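Local coordinates for protein putative acetyltransferase (Streptococcus mutans, PDB 3LD2) that probably acts as an acyltransferase of the GNAT family and binds coenzyme A in a pocket at its central sheet, at residues E50-T55 and G114-E119; W56-T61 and F175-Q180; V149-Q154 and Q180-L185. All coordinates share one frame; numbering follows the deposited sequence.

Contact 1. Residues E50-T55 and G114-E119. With COA (coenzyme A), chain E.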
loop_
_atom_site.group_PDB
_atom_site.type_symbol
_atom_site.label_atom_id
_atom_site.label_comp_id
_atom_site.label_asym_id
_atom_site.label_seq_id
_atom_site.Cartn_x
_atom_site.Cartn_y
_atom_site.Cartn_z
ATOM N N GLU A 50 6.113 -12.865 -4.927
ATOM C CA GLU A 50 5.347 -13.353 -6.068
ATOM C C GLU A 50 4.075 -12.566 -6.284
ATOM O O GLU A 50 3.748 -12.194 -7.403
ATOM C CB GLU A 50 4.969 -14.820 -5.874
ATOM C CG GLU A 50 5.966 -15.809 -6.465
ATOM C CD GLU A 50 6.051 -15.748 -8.004
ATOM O OE1 GLU A 50 7.118 -15.321 -8.499
ATOM O OE2 GLU A 50 5.071 -16.126 -8.708
ATOM N N LEU A 51 3.344 -12.335 -5.202
ATOM C CA LEU A 51 2.088 -11.617 -5.285
ATOM C C LEU A 51 2.300 -10.189 -5.781
ATOM O O LEU A 51 1.538 -9.688 -6.607
ATOM C CB LEU A 51 1.392 -11.605 -3.924
ATOM C CG LEU A 51 0.278 -10.568 -3.743
ATOM C CD1 LEU A 51 -0.724 -10.620 -4.896
ATOM C CD2 LEU A 51 -0.425 -10.811 -2.463
ATOM N N GLU A 52 3.329 -9.527 -5.274
ATOM C CA GLU A 52 3.512 -8.127 -5.589
ATOM C C GLU A 52 3.902 -8.006 -7.031
ATOM O O GLU A 52 3.462 -7.087 -7.734
ATOM C CB GLU A 52 4.578 -7.497 -4.707
ATOM C CG GLU A 52 3.967 -6.755 -3.551
ATOM C CD GLU A 52 4.997 -6.143 -2.654
ATOM O OE1 GLU A 52 5.000 -6.537 -1.481
ATOM O OE2 GLU A 52 5.816 -5.298 -3.114
ATOM N N ASN A 53 4.733 -8.943 -7.466
ATOM C CA ASN A 53 5.275 -8.874 -8.800
ATOM C C ASN A 53 4.221 -9.272 -9.843
ATOM O O ASN A 53 4.391 -9.001 -11.030
ATOM C CB ASN A 53 6.549 -9.706 -8.922
ATOM C CG ASN A 53 7.781 -8.999 -8.350
ATOM O OD1 ASN A 53 7.788 -7.785 -8.155
ATOM N ND2 ASN A 53 8.836 -9.762 -8.097
ATOM N N LYS A 54 3.127 -9.887 -9.407
ATOM C CA LYS A 54 2.019 -10.151 -10.325
ATOM C C LYS A 54 1.099 -8.953 -10.322
ATOM O O LYS A 54 0.281 -8.792 -11.225
ATOM C CB LYS A 54 1.202 -11.402 -9.927
ATOM C CG LYS A 54 1.935 -12.743 -10.045
ATOM C CD LYS A 54 1.281 -13.829 -9.182
ATOM C CE LYS A 54 2.147 -15.096 -9.126
ATOM N NZ LYS A 54 1.349 -16.311 -8.778
ATOM N N THR A 55 1.232 -8.123 -9.292
ATOM C CA THR A 55 0.325 -6.999 -9.068
ATOM C C THR A 55 0.772 -5.652 -9.666
ATOM O O THR A 55 -0.065 -4.852 -10.082
ATOM C CB THR A 55 0.078 -6.786 -7.568
ATOM O OG1 THR A 55 -0.306 -8.024 -6.960
ATOM C CG2 THR A 55 -1.011 -5.751 -7.346
ATOM N N GLY A 114 1.651 0.876 1.447
ATOM C CA GLY A 114 1.269 0.289 0.172
ATOM C C GLY A 114 0.318 -0.869 0.446
ATOM O O GLY A 114 0.215 -1.332 1.585
ATOM N N ILE A 115 -0.388 -1.323 -0.583
ATOM C CA ILE A 115 -1.286 -2.460 -0.454
ATOM C C ILE A 115 -1.482 -3.164 -1.801
ATOM O O ILE A 115 -1.517 -2.543 -2.848
ATOM C CB ILE A 115 -2.646 -2.052 0.137
ATOM C CG1 ILE A 115 -3.482 -3.299 0.470
ATOM C CG2 ILE A 115 -3.368 -1.144 -0.822
ATOM C CD1 ILE A 115 -4.810 -2.989 1.099
ATOM N N ALA A 116 -1.560 -4.484 -1.764
ATOM C CA ALA A 116 -1.746 -5.253 -2.976
ATOM C C ALA A 116 -2.635 -6.443 -2.660
ATOM O O ALA A 116 -2.360 -7.218 -1.745
ATOM C CB ALA A 116 -0.393 -5.690 -3.566
ATOM N N VAL A 117 -3.749 -6.540 -3.372
ATOM C CA VAL A 117 -4.639 -7.675 -3.218
ATOM C C VAL A 117 -4.582 -8.517 -4.485
ATOM O O VAL A 117 -4.469 -7.974 -5.587
ATOM C CB VAL A 117 -6.056 -7.239 -2.966
ATOM C CG1 VAL A 117 -6.999 -8.420 -3.131
ATOM C CG2 VAL A 117 -6.168 -6.642 -1.583
ATOM N N ALA A 118 -4.625 -9.837 -4.329
ATOM C CA ALA A 118 -4.543 -10.718 -5.493
ATOM C C ALA A 118 -5.729 -10.488 -6.423
ATOM O O ALA A 118 -6.884 -10.481 -5.989
ATOM C CB ALA A 118 -4.477 -12.150 -5.069
ATOM N N GLU A 119 -5.433 -10.292 -7.699
ATOM C CA GLU A 119 -6.456 -10.005 -8.703
ATOM C C GLU A 119 -7.734 -10.849 -8.605
ATOM O O GLU A 119 -8.835 -10.309 -8.580
ATOM C CB GLU A 119 -5.851 -10.181 -10.084
ATOM C CG GLU A 119 -6.853 -10.151 -11.212
ATOM C CD GLU A 119 -6.253 -9.508 -12.434
ATOM O OE1 GLU A 119 -5.861 -10.251 -13.361
ATOM O OE2 GLU A 119 -6.139 -8.258 -12.443
HETATM N N1A COA E . -14.234 -0.798 -9.562
HETATM C C2A COA E . -15.118 0.101 -8.783
HETATM N N3A COA E . -14.911 0.224 -7.299
HETATM C C4A COA E . -13.842 -0.524 -6.655
HETATM C C5A COA E . -12.956 -1.398 -7.438
HETATM C C6A COA E . -13.156 -1.547 -8.913
HETATM N N6A COA E . -12.255 -2.430 -9.636
HETATM N N7A COA E . -11.961 -2.034 -6.560
HETATM C C8A COA E . -12.231 -1.531 -5.235
HETATM N N9A COA E . -13.329 -0.533 -5.314
HETATM C C1B COA E . -13.930 -0.226 -4.122
HETATM C C2B COA E . -15.413 -0.260 -3.808
HETATM O O2B COA E . -16.427 0.262 -4.612
HETATM C C3B COA E . -15.571 -0.759 -2.439
HETATM O O3B COA E . -16.801 -1.077 -1.868
HETATM P P3B COA E . -17.610 -2.412 -2.488
HETATM O O7A COA E . -18.690 -2.828 -1.312
HETATM O O8A COA E . -18.438 -2.044 -3.880
HETATM O O9A COA E . -16.705 -3.498 -2.816
HETATM C C4B COA E . -14.179 -1.079 -1.930
HETATM O O4B COA E . -13.200 -0.793 -2.993
HETATM C C5B COA E . -13.706 -1.865 -0.757
HETATM O O5B COA E . -13.441 -2.986 -1.581
HETATM P P1A COA E . -12.302 -4.145 -1.333
HETATM O O1A COA E . -12.937 -5.601 -1.792
HETATM O O2A COA E . -11.944 -4.129 0.078
HETATM O O3A COA E . -10.981 -3.822 -2.244
HETATM P P2A COA E . -9.923 -4.955 -2.775
HETATM O O4A COA E . -10.493 -5.620 -4.172
HETATM O O5A COA E . -9.697 -6.000 -1.784
HETATM O O6A COA E . -8.516 -4.195 -3.152
HETATM C CBP COA E . -7.135 -2.616 -4.126
HETATM C CCP COA E . -8.540 -2.848 -3.543
HETATM C CDP COA E . -6.111 -2.901 -2.994
HETATM C CEP COA E . -6.997 -1.178 -4.692
HETATM C CAP COA E . -6.900 -3.663 -5.249
HETATM O OAP COA E . -7.571 -3.356 -6.441
HETATM C C9P COA E . -5.419 -3.701 -5.598
HETATM O O9P COA E . -4.810 -4.684 -5.328
HETATM N N8P COA E . -4.966 -2.982 -6.777
HETATM C C7P COA E . -3.758 -3.528 -7.361
HETATM C C6P COA E . -2.623 -2.500 -7.375
HETATM C C5P COA E . -2.758 -1.507 -6.217
HETATM O O5P COA E . -2.457 -1.849 -5.126
HETATM N N4P COA E . -3.149 -0.130 -6.451
HETATM C C3P COA E . -2.708 0.953 -5.548
HETATM C C2P COA E . -2.398 0.520 -4.111
HETATM S S1P COA E . -0.641 0.894 -3.774
#
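In the pantetheine-binding part of the GNAT fold, Leu51 and Thr55 of helix 45-55 pack on Ala116 and Ala118, at the end of strand 110-117 and just beyond it. The helix runs almost perpendicular to the strand (88°), their axes 8.5 Å apart. Alanines suit this place, since short side chains let the helix lie close. Leu51 lays CD1 against Ala118, 3.9 Å from its CA. Thr55 splits its two branches: OG1 turns back to hydrogen-bond Leu51 O, while chi1 of -51° sets methyl CG2 anti to the backbone N, between Ala116 and the pantetheine arm, 3.8 Å from Ala116 CB and 3.5 Å from COA C7P. On the strand's other side, Ile115 and Val117 turn their side chains away from the helix. Val117 N donates a nearly straight bond (166°) to COA O9P at 2.9 Å, and Val117 CG2 lies 3.6 Å from COA O5A. A strand edge offering a backbone N-H to a pantetheine carbonyl is characteristic of the GNAT cofactor site.

Contact 2. Residues W56-T61 and F175-Q180. With COA (coenzyme A), chain E.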
loop_
_atom_site.group_PDB
_atom_site.type_symbol
_atom_site.label_atom_id
_atom_site.label_comp_id
_atom_site.label_asym_id
_atom_site.label_seq_id
_atom_site.Cartn_x
_atom_site.Cartn_y
_atom_site.Cartn_z
ATOM N N TRP A 56 2.071 -5.377 -9.688
ATOM C CA TRP A 56 2.518 -4.040 -10.086
ATOM C C TRP A 56 2.675 -3.928 -11.595
ATOM O O TRP A 56 3.322 -4.756 -12.238
ATOM C CB TRP A 56 3.810 -3.622 -9.362
ATOM C CG TRP A 56 3.698 -3.706 -7.864
ATOM C CD1 TRP A 56 4.405 -4.537 -7.033
ATOM C CD2 TRP A 56 2.804 -2.957 -7.016
ATOM N NE1 TRP A 56 4.006 -4.348 -5.723
ATOM C CE2 TRP A 56 3.026 -3.388 -5.687
ATOM C CE3 TRP A 56 1.850 -1.963 -7.250
ATOM C CZ2 TRP A 56 2.330 -2.857 -4.604
ATOM C CZ3 TRP A 56 1.155 -1.434 -6.165
ATOM C CH2 TRP A 56 1.395 -1.886 -4.864
ATOM N N SER A 57 2.058 -2.894 -12.149
ATOM C CA SER A 57 2.117 -2.617 -13.576
ATOM C C SER A 57 2.303 -1.126 -13.750
ATOM O O SER A 57 2.125 -0.364 -12.801
ATOM C CB SER A 57 0.825 -3.054 -14.267
ATOM O OG SER A 57 -0.310 -2.507 -13.612
ATOM N N GLU A 58 2.662 -0.728 -14.965
ATOM C CA GLU A 58 2.805 0.671 -15.327
ATOM C C GLU A 58 1.497 1.402 -15.166
ATOM O O GLU A 58 1.452 2.624 -15.268
ATOM C CB GLU A 58 3.297 0.805 -16.764
ATOM C CG GLU A 58 4.720 0.301 -16.939
ATOM C CD GLU A 58 5.341 0.700 -18.256
ATOM O OE1 GLU A 58 4.788 0.292 -19.308
ATOM O OE2 GLU A 58 6.386 1.411 -18.232
ATOM N N GLN A 59 0.427 0.660 -14.906
ATOM C CA GLN A 59 -0.858 1.292 -14.620
ATOM C C GLN A 59 -0.973 1.783 -13.150
ATOM O O GLN A 59 -1.749 2.682 -12.858
ATOM C CB GLN A 59 -2.008 0.336 -14.975
ATOM C CG GLN A 59 -3.407 0.961 -14.995
ATOM C CD GLN A 59 -3.726 1.668 -16.315
ATOM O OE1 GLN A 59 -2.851 2.291 -16.938
ATOM N NE2 GLN A 59 -4.989 1.579 -16.745
ATOM N N ASN A 60 -0.204 1.214 -12.225
ATOM C CA ASN A 60 -0.384 1.575 -10.814
ATOM C C ASN A 60 0.871 2.058 -10.092
ATOM O O ASN A 60 0.791 2.475 -8.938
ATOM C CB ASN A 60 -1.038 0.433 -10.022
ATOM C CG ASN A 60 -0.234 -0.860 -10.085
ATOM O OD1 ASN A 60 0.996 -0.840 -10.072
ATOM N ND2 ASN A 60 -0.932 -1.992 -10.170
ATOM N N THR A 61 2.019 2.003 -10.762
ATOM C CA THR A 61 3.253 2.524 -10.193
ATOM C C THR A 61 4.129 3.125 -11.311
ATOM O O THR A 61 4.090 2.651 -12.436
ATOM C CB THR A 61 4.022 1.402 -9.442
ATOM O OG1 THR A 61 5.294 1.885 -9.042
ATOM C CG2 THR A 61 4.247 0.182 -10.340
ATOM N N PHE A 175 4.014 12.042 -14.321
ATOM C CA PHE A 175 4.656 10.888 -14.940
ATOM C C PHE A 175 4.186 10.642 -16.357
ATOM O O PHE A 175 3.017 10.853 -16.690
ATOM C CB PHE A 175 4.420 9.640 -14.096
ATOM C CG PHE A 175 4.762 9.822 -12.649
ATOM C CD1 PHE A 175 6.088 9.908 -12.245
ATOM C CD2 PHE A 175 3.767 9.924 -11.702
ATOM C CE1 PHE A 175 6.412 10.097 -10.925
ATOM C CE2 PHE A 175 4.081 10.099 -10.370
ATOM C CZ PHE A 175 5.402 10.178 -9.978
ATOM N N PHE A 176 5.125 10.205 -17.184
ATOM C CA PHE A 176 4.842 9.754 -18.531
ATOM C C PHE A 176 4.939 8.216 -18.559
ATOM O O PHE A 176 6.013 7.653 -18.384
ATOM C CB PHE A 176 5.835 10.402 -19.502
ATOM C CG PHE A 176 5.516 10.167 -20.951
ATOM C CD1 PHE A 176 4.413 10.775 -21.543
ATOM C CD2 PHE A 176 6.327 9.343 -21.731
ATOM C CE1 PHE A 176 4.113 10.564 -22.891
ATOM C CE2 PHE A 176 6.037 9.123 -23.083
ATOM C CZ PHE A 176 4.931 9.740 -23.663
ATOM N N LEU A 177 3.811 7.543 -18.755
ATOM C CA LEU A 177 3.788 6.075 -18.809
ATOM C C LEU A 177 2.826 5.590 -19.893
ATOM O O LEU A 177 1.624 5.892 -19.863
ATOM C CB LEU A 177 3.398 5.476 -17.451
ATOM C CG LEU A 177 4.324 5.832 -16.278
ATOM C CD1 LEU A 177 3.514 5.971 -14.981
ATOM C CD2 LEU A 177 5.513 4.831 -16.136
ATOM N N LYS A 178 3.378 4.835 -20.845
ATOM C CA LYS A 178 2.602 4.278 -21.949
ATOM C C LYS A 178 2.029 5.390 -22.799
ATOM O O LYS A 178 0.842 5.397 -23.069
ATOM C CB LYS A 178 1.452 3.431 -21.395
ATOM C CG LYS A 178 1.909 2.133 -20.845
ATOM C CD LYS A 178 0.734 1.326 -20.401
ATOM C CE LYS A 178 0.025 1.975 -19.235
ATOM N NZ LYS A 178 -0.838 0.933 -18.667
ATOM N N GLY A 179 2.873 6.342 -23.188
ATOM C CA GLY A 179 2.436 7.470 -23.989
ATOM C C GLY A 179 1.378 8.363 -23.367
ATOM O O GLY A 179 0.812 9.199 -24.052
ATOM N N GLN A 180 1.083 8.193 -22.086
ATOM C CA GLN A 180 0.149 9.100 -21.441
ATOM C C GLN A 180 0.830 9.888 -20.325
ATOM O O GLN A 180 1.729 9.378 -19.634
ATOM C CB GLN A 180 -1.047 8.352 -20.849
ATOM C CG GLN A 180 -1.524 7.168 -21.625
ATOM C CD GLN A 180 -2.525 6.372 -20.844
ATOM O OE1 GLN A 180 -3.371 6.931 -20.147
ATOM N NE2 GLN A 180 -2.437 5.059 -20.936
HETATM N N1A COA E . -14.234 -0.798 -9.562
HETATM C C2A COA E . -15.118 0.101 -8.783
HETATM N N3A COA E . -14.911 0.224 -7.299
HETATM C C4A COA E . -13.842 -0.524 -6.655
HETATM C C5A COA E . -12.956 -1.398 -7.438
HETATM C C6A COA E . -13.156 -1.547 -8.913
HETATM N N6A COA E . -12.255 -2.430 -9.636
HETATM N N7A COA E . -11.961 -2.034 -6.560
HETATM C C8A COA E . -12.231 -1.531 -5.235
HETATM N N9A COA E . -13.329 -0.533 -5.314
HETATM C C1B COA E . -13.930 -0.226 -4.122
HETATM C C2B COA E . -15.413 -0.260 -3.808
HETATM O O2B COA E . -16.427 0.262 -4.612
HETATM C C3B COA E . -15.571 -0.759 -2.439
HETATM O O3B COA E . -16.801 -1.077 -1.868
HETATM P P3B COA E . -17.610 -2.412 -2.488
HETATM O O7A COA E . -18.690 -2.828 -1.312
HETATM O O8A COA E . -18.438 -2.044 -3.880
HETATM O O9A COA E . -16.705 -3.498 -2.816
HETATM C C4B COA E . -14.179 -1.079 -1.930
HETATM O O4B COA E . -13.200 -0.793 -2.993
HETATM C C5B COA E . -13.706 -1.865 -0.757
HETATM O O5B COA E . -13.441 -2.986 -1.581
HETATM P P1A COA E . -12.302 -4.145 -1.333
HETATM O O1A COA E . -12.937 -5.601 -1.792
HETATM O O2A COA E . -11.944 -4.129 0.078
HETATM O O3A COA E . -10.981 -3.822 -2.244
HETATM P P2A COA E . -9.923 -4.955 -2.775
HETATM O O4A COA E . -10.493 -5.620 -4.172
HETATM O O5A COA E . -9.697 -6.000 -1.784
HETATM O O6A COA E . -8.516 -4.195 -3.152
HETATM C CBP COA E . -7.135 -2.616 -4.126
HETATM C CCP COA E . -8.540 -2.848 -3.543
HETATM C CDP COA E . -6.111 -2.901 -2.994
HETATM C CEP COA E . -6.997 -1.178 -4.692
HETATM C CAP COA E . -6.900 -3.663 -5.249
HETATM O OAP COA E . -7.571 -3.356 -6.441
HETATM C C9P COA E . -5.419 -3.701 -5.598
HETATM O O9P COA E . -4.810 -4.684 -5.328
HETATM N N8P COA E . -4.966 -2.982 -6.777
HETATM C C7P COA E . -3.758 -3.528 -7.361
HETATM C C6P COA E . -2.623 -2.500 -7.375
HETATM C C5P COA E . -2.758 -1.507 -6.217
HETATM O O5P COA E . -2.457 -1.849 -5.126
HETATM N N4P COA E . -3.149 -0.130 -6.451
HETATM C C3P COA E . -2.708 0.953 -5.548
HETATM C C2P COA E . -2.398 0.520 -4.111
HETATM S S1P COA E . -0.641 0.894 -3.774
#
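Gln59 and Lys178 meet over a flat group: the Lys178 ammonium stands above the plane of the Gln59 amide, 56° out of it, and Lys178 NZ donates to Gln59 OE1 at 3.0 Å. The contact joins the loop after helix 45-55 to a beta hairpin with a two-residue type I' turn, which runs from Leu177 to Gln180. At the edge of the Trp56 ring, in its plane, lie Asn60 OD1 and the cofactor thiol, with Trp56 CH2 3.6 Å from COA S1P. Large and flat, the indole can border the thiol end of the pocket while Leu65 and Val67 touch it from the following loop.

Lys178 and Gly179 both have positive phi, as the two central positions of a type I' turn require; glycine takes such a conformation with little strain. Lys178 bends at its third torsion (chi3 -66°), so that the two side chains cross at about a right angle and NZ reaches Gln59 OE1. The CG methylene of Lys178 lies beside the Glu58 carboxylate, 3.7 Å from Glu58 OE1; the charged ends stay 5.7 Å apart, Glu58 OE1 to Lys178 NZ, and at most attract each other weakly. Leu177 lays CD1 3.9 Å from Glu58 O, and its side chain also rests on Leu150.

Bonds within the loop help hold its shape. Ser57 O accepts from both Asn60 N and Thr61 N, while Ser57 N donates to Asn60 OD1. Together with Thr55 O, which accepts from ND2, that clasp helps orient the Asn60 amide, whose ND2 lies 3.3 Å from COA C6P.

Contact 3. Residues V149-Q154 and Q180-L185. With COA (coenzyme A), chain E.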
loop_
_atom_site.group_PDB
_atom_site.type_symbol
_atom_site.label_atom_id
_atom_site.label_comp_id
_atom_site.label_asym_id
_atom_site.label_seq_id
_atom_site.Cartn_x
_atom_site.Cartn_y
_atom_site.Cartn_z
ATOM N N VAL A 149 -1.214 8.315 -5.308
ATOM C CA VAL A 149 -1.934 7.410 -6.197
ATOM C C VAL A 149 -1.829 7.943 -7.631
ATOM O O VAL A 149 -2.178 9.090 -7.895
ATOM C CB VAL A 149 -3.424 7.286 -5.781
ATOM C CG1 VAL A 149 -4.104 6.130 -6.507
ATOM C CG2 VAL A 149 -3.566 7.095 -4.283
ATOM N N LEU A 150 -1.314 7.129 -8.549
ATOM C CA LEU A 150 -1.354 7.447 -9.977
ATOM C C LEU A 150 -2.797 7.638 -10.409
ATOM O O LEU A 150 -3.651 6.856 -10.003
ATOM C CB LEU A 150 -0.780 6.309 -10.793
ATOM C CG LEU A 150 0.725 6.145 -10.747
ATOM C CD1 LEU A 150 1.157 5.229 -11.892
ATOM C CD2 LEU A 150 1.402 7.520 -10.835
ATOM N N SER A 151 -3.066 8.679 -11.209
ATOM C CA SER A 151 -4.426 8.947 -11.689
ATOM C C SER A 151 -4.963 7.837 -12.617
ATOM O O SER A 151 -6.151 7.758 -12.877
ATOM C CB SER A 151 -4.544 10.348 -12.321
ATOM O OG SER A 151 -3.737 10.506 -13.472
ATOM N N SER A 152 -4.071 6.969 -13.078
ATOM C CA SER A 152 -4.425 5.857 -13.914
ATOM C C SER A 152 -4.969 4.699 -13.089
ATOM O O SER A 152 -5.538 3.741 -13.630
ATOM C CB SER A 152 -3.185 5.398 -14.678
ATOM O OG SER A 152 -2.077 5.244 -13.811
ATOM N N ASN A 153 -4.763 4.766 -11.776
ATOM C CA ASN A 153 -5.159 3.677 -10.886
ATOM C C ASN A 153 -6.597 3.820 -10.453
ATOM O O ASN A 153 -6.900 4.198 -9.330
ATOM C CB ASN A 153 -4.244 3.582 -9.688
ATOM C CG ASN A 153 -4.306 2.222 -9.039
ATOM O OD1 ASN A 153 -3.317 1.733 -8.497
ATOM N ND2 ASN A 153 -5.461 1.588 -9.118
ATOM N N GLN A 154 -7.477 3.498 -11.387
ATOM C CA GLN A 154 -8.901 3.737 -11.266
ATOM C C GLN A 154 -9.515 3.058 -10.071
ATOM O O GLN A 154 -10.383 3.635 -9.417
ATOM C CB GLN A 154 -9.598 3.230 -12.530
ATOM C CG GLN A 154 -11.082 3.422 -12.535
ATOM C CD GLN A 154 -11.631 3.255 -13.916
ATOM O OE1 GLN A 154 -10.872 3.309 -14.901
ATOM N NE2 GLN A 154 -12.949 3.040 -14.019
ATOM N N GLN A 180 1.083 8.193 -22.086
ATOM C CA GLN A 180 0.149 9.100 -21.441
ATOM C C GLN A 180 0.830 9.888 -20.325
ATOM O O GLN A 180 1.729 9.378 -19.634
ATOM C CB GLN A 180 -1.047 8.352 -20.849
ATOM C CG GLN A 180 -1.524 7.168 -21.625
ATOM C CD GLN A 180 -2.525 6.372 -20.844
ATOM O OE1 GLN A 180 -3.371 6.931 -20.147
ATOM N NE2 GLN A 180 -2.437 5.059 -20.936
ATOM N N TYR A 181 0.369 11.121 -20.134
ATOM C CA TYR A 181 0.775 11.919 -18.979
ATOM C C TYR A 181 -0.114 11.606 -17.813
ATOM O O TYR A 181 -1.314 11.854 -17.843
ATOM C CB TYR A 181 0.765 13.422 -19.284
ATOM C CG TYR A 181 1.965 13.784 -20.091
ATOM C CD1 TYR A 181 3.201 13.990 -19.479
ATOM C CD2 TYR A 181 1.896 13.850 -21.475
ATOM C CE1 TYR A 181 4.344 14.295 -20.232
ATOM C CE2 TYR A 181 3.030 14.152 -22.236
ATOM C CZ TYR A 181 4.244 14.366 -21.612
ATOM O OH TYR A 181 5.348 14.653 -22.374
ATOM N N VAL A 182 0.481 11.056 -16.768
ATOM C CA VAL A 182 -0.308 10.647 -15.617
ATOM C C VAL A 182 -0.118 11.641 -14.489
ATOM O O VAL A 182 0.977 12.172 -14.310
ATOM C CB VAL A 182 0.066 9.215 -15.197
ATOM C CG1 VAL A 182 -0.856 8.719 -14.089
ATOM C CG2 VAL A 182 -0.015 8.313 -16.421
ATOM N N ASP A 183 -1.195 11.932 -13.774
ATOM C CA ASP A 183 -1.119 12.778 -12.588
ATOM C C ASP A 183 -0.851 11.974 -11.316
ATOM O O ASP A 183 -1.112 10.767 -11.236
ATOM C CB ASP A 183 -2.423 13.545 -12.389
ATOM C CG ASP A 183 -2.695 14.564 -13.495
ATOM O OD1 ASP A 183 -1.751 15.016 -14.184
ATOM O OD2 ASP A 183 -3.877 14.920 -13.646
ATOM N N ASP A 184 -0.353 12.667 -10.308
ATOM C CA ASP A 184 -0.120 12.072 -9.012
ATOM C C ASP A 184 -1.160 12.628 -8.054
ATOM O O ASP A 184 -1.176 13.828 -7.769
ATOM C CB ASP A 184 1.283 12.431 -8.545
ATOM C CG ASP A 184 1.701 11.680 -7.302
ATOM O OD1 ASP A 184 1.089 10.630 -6.995
ATOM O OD2 ASP A 184 2.660 12.146 -6.644
ATOM N N LEU A 185 -2.048 11.772 -7.569
ATOM C CA LEU A 185 -3.065 12.215 -6.635
ATOM C C LEU A 185 -2.658 11.845 -5.232
ATOM O O LEU A 185 -2.304 10.699 -4.957
ATOM C CB LEU A 185 -4.415 11.600 -6.960
ATOM C CG LEU A 185 -4.864 11.729 -8.407
ATOM C CD1 LEU A 185 -6.216 11.042 -8.570
ATOM C CD2 LEU A 185 -4.896 13.193 -8.788
HETATM N N1A COA E . -14.234 -0.798 -9.562
HETATM C C2A COA E . -15.118 0.101 -8.783
HETATM N N3A COA E . -14.911 0.224 -7.299
HETATM C C4A COA E . -13.842 -0.524 -6.655
HETATM C C5A COA E . -12.956 -1.398 -7.438
HETATM C C6A COA E . -13.156 -1.547 -8.913
HETATM N N6A COA E . -12.255 -2.430 -9.636
HETATM N N7A COA E . -11.961 -2.034 -6.560
HETATM C C8A COA E . -12.231 -1.531 -5.235
HETATM N N9A COA E . -13.329 -0.533 -5.314
HETATM C C1B COA E . -13.930 -0.226 -4.122
HETATM C C2B COA E . -15.413 -0.260 -3.808
HETATM O O2B COA E . -16.427 0.262 -4.612
HETATM C C3B COA E . -15.571 -0.759 -2.439
HETATM O O3B COA E . -16.801 -1.077 -1.868
HETATM P P3B COA E . -17.610 -2.412 -2.488
HETATM O O7A COA E . -18.690 -2.828 -1.312
HETATM O O8A COA E . -18.438 -2.044 -3.880
HETATM O O9A COA E . -16.705 -3.498 -2.816
HETATM C C4B COA E . -14.179 -1.079 -1.930
HETATM O O4B COA E . -13.200 -0.793 -2.993
HETATM C C5B COA E . -13.706 -1.865 -0.757
HETATM O O5B COA E . -13.441 -2.986 -1.581
HETATM P P1A COA E . -12.302 -4.145 -1.333
HETATM O O1A COA E . -12.937 -5.601 -1.792
HETATM O O2A COA E . -11.944 -4.129 0.078
HETATM O O3A COA E . -10.981 -3.822 -2.244
HETATM P P2A COA E . -9.923 -4.955 -2.775
HETATM O O4A COA E . -10.493 -5.620 -4.172
HETATM O O5A COA E . -9.697 -6.000 -1.784
HETATM O O6A COA E . -8.516 -4.195 -3.152
HETATM C CBP COA E . -7.135 -2.616 -4.126
HETATM C CCP COA E . -8.540 -2.848 -3.543
HETATM C CDP COA E . -6.111 -2.901 -2.994
HETATM C CEP COA E . -6.997 -1.178 -4.692
HETATM C CAP COA E . -6.900 -3.663 -5.249
HETATM O OAP COA E . -7.571 -3.356 -6.441
HETATM C C9P COA E . -5.419 -3.701 -5.598
HETATM O O9P COA E . -4.810 -4.684 -5.328
HETATM N N8P COA E . -4.966 -2.982 -6.777
HETATM C C7P COA E . -3.758 -3.528 -7.361
HETATM C C6P COA E . -2.623 -2.500 -7.375
HETATM C C5P COA E . -2.758 -1.507 -6.217
HETATM O O5P COA E . -2.457 -1.849 -5.126
HETATM N N4P COA E . -3.149 -0.130 -6.451
HETATM C C3P COA E . -2.708 0.953 -5.548
HETATM C C2P COA E . -2.398 0.520 -4.111
HETATM S S1P COA E . -0.641 0.894 -3.774
#
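Backbone pairing comes first: Val149 and Leu185 form an antiparallel hydrogen-bonded pair, Val149 N reaching Leu185 O at 2.6 Å and Leu185 N reaching Val149 O at 2.7 Å. The ladder goes on past the strand end, where Ser151 N donates to Asp183 O at 2.9 Å. Here the chain enters a type I turn, from Leu150 to Asn153, and a side chain takes over: Ser151 OG, set between its backbone N and carbonyl carbon (chi1 63°), accepts from Asp183 N at 2.9 Å. Serine is short enough to stand in for a strand carbonyl.

Among apolar contacts, Val182 CG1 lies 4.1 Å from Leu150 CB, one side chain roughly perpendicular to the other. On the sheet face of Val149 and Leu185 sits helix 154-162; on that of Leu150 and Asp184, Asp184 OD2 hydrogen-bonds His148 ND1.

Polar contact with the cofactor falls to N-cap Asn153, whose OD1 accepts a weak, bent hydrogen bond (122°) from COA N4P at 2.8 Å. Strand, turn and helix here form a GNAT-fold unit beside the cofactor.

The three contacts follow the pantetheine arm of coenzyme A. Contact 1 lies on one side of it and contact 3 on the other, on neighbouring parallel strands 110-117 and 144-150; their centres are 18 Å apart and their nearest atoms about 7 Å, without touching. Contact 2 bridges them. Asn60 ND2 probably donates to Thr55 O of contact 1 (3.0 Å), and Trp56 CH2 packs 3.6 Å from Ile115 O. Toward contact 3, Gln59 O lies 2.8 Å from Ser152 OG, a probable hydrogen bond, and Phe175 packs on Leu150. Contacts 2 and 3 share Gln180 in the hairpin of strands 166-177 and 180-190. Loop 56-61 thus runs along the thiol end of the pantetheine arm, with Trp56 at the sulfur and Asn60 near C6P.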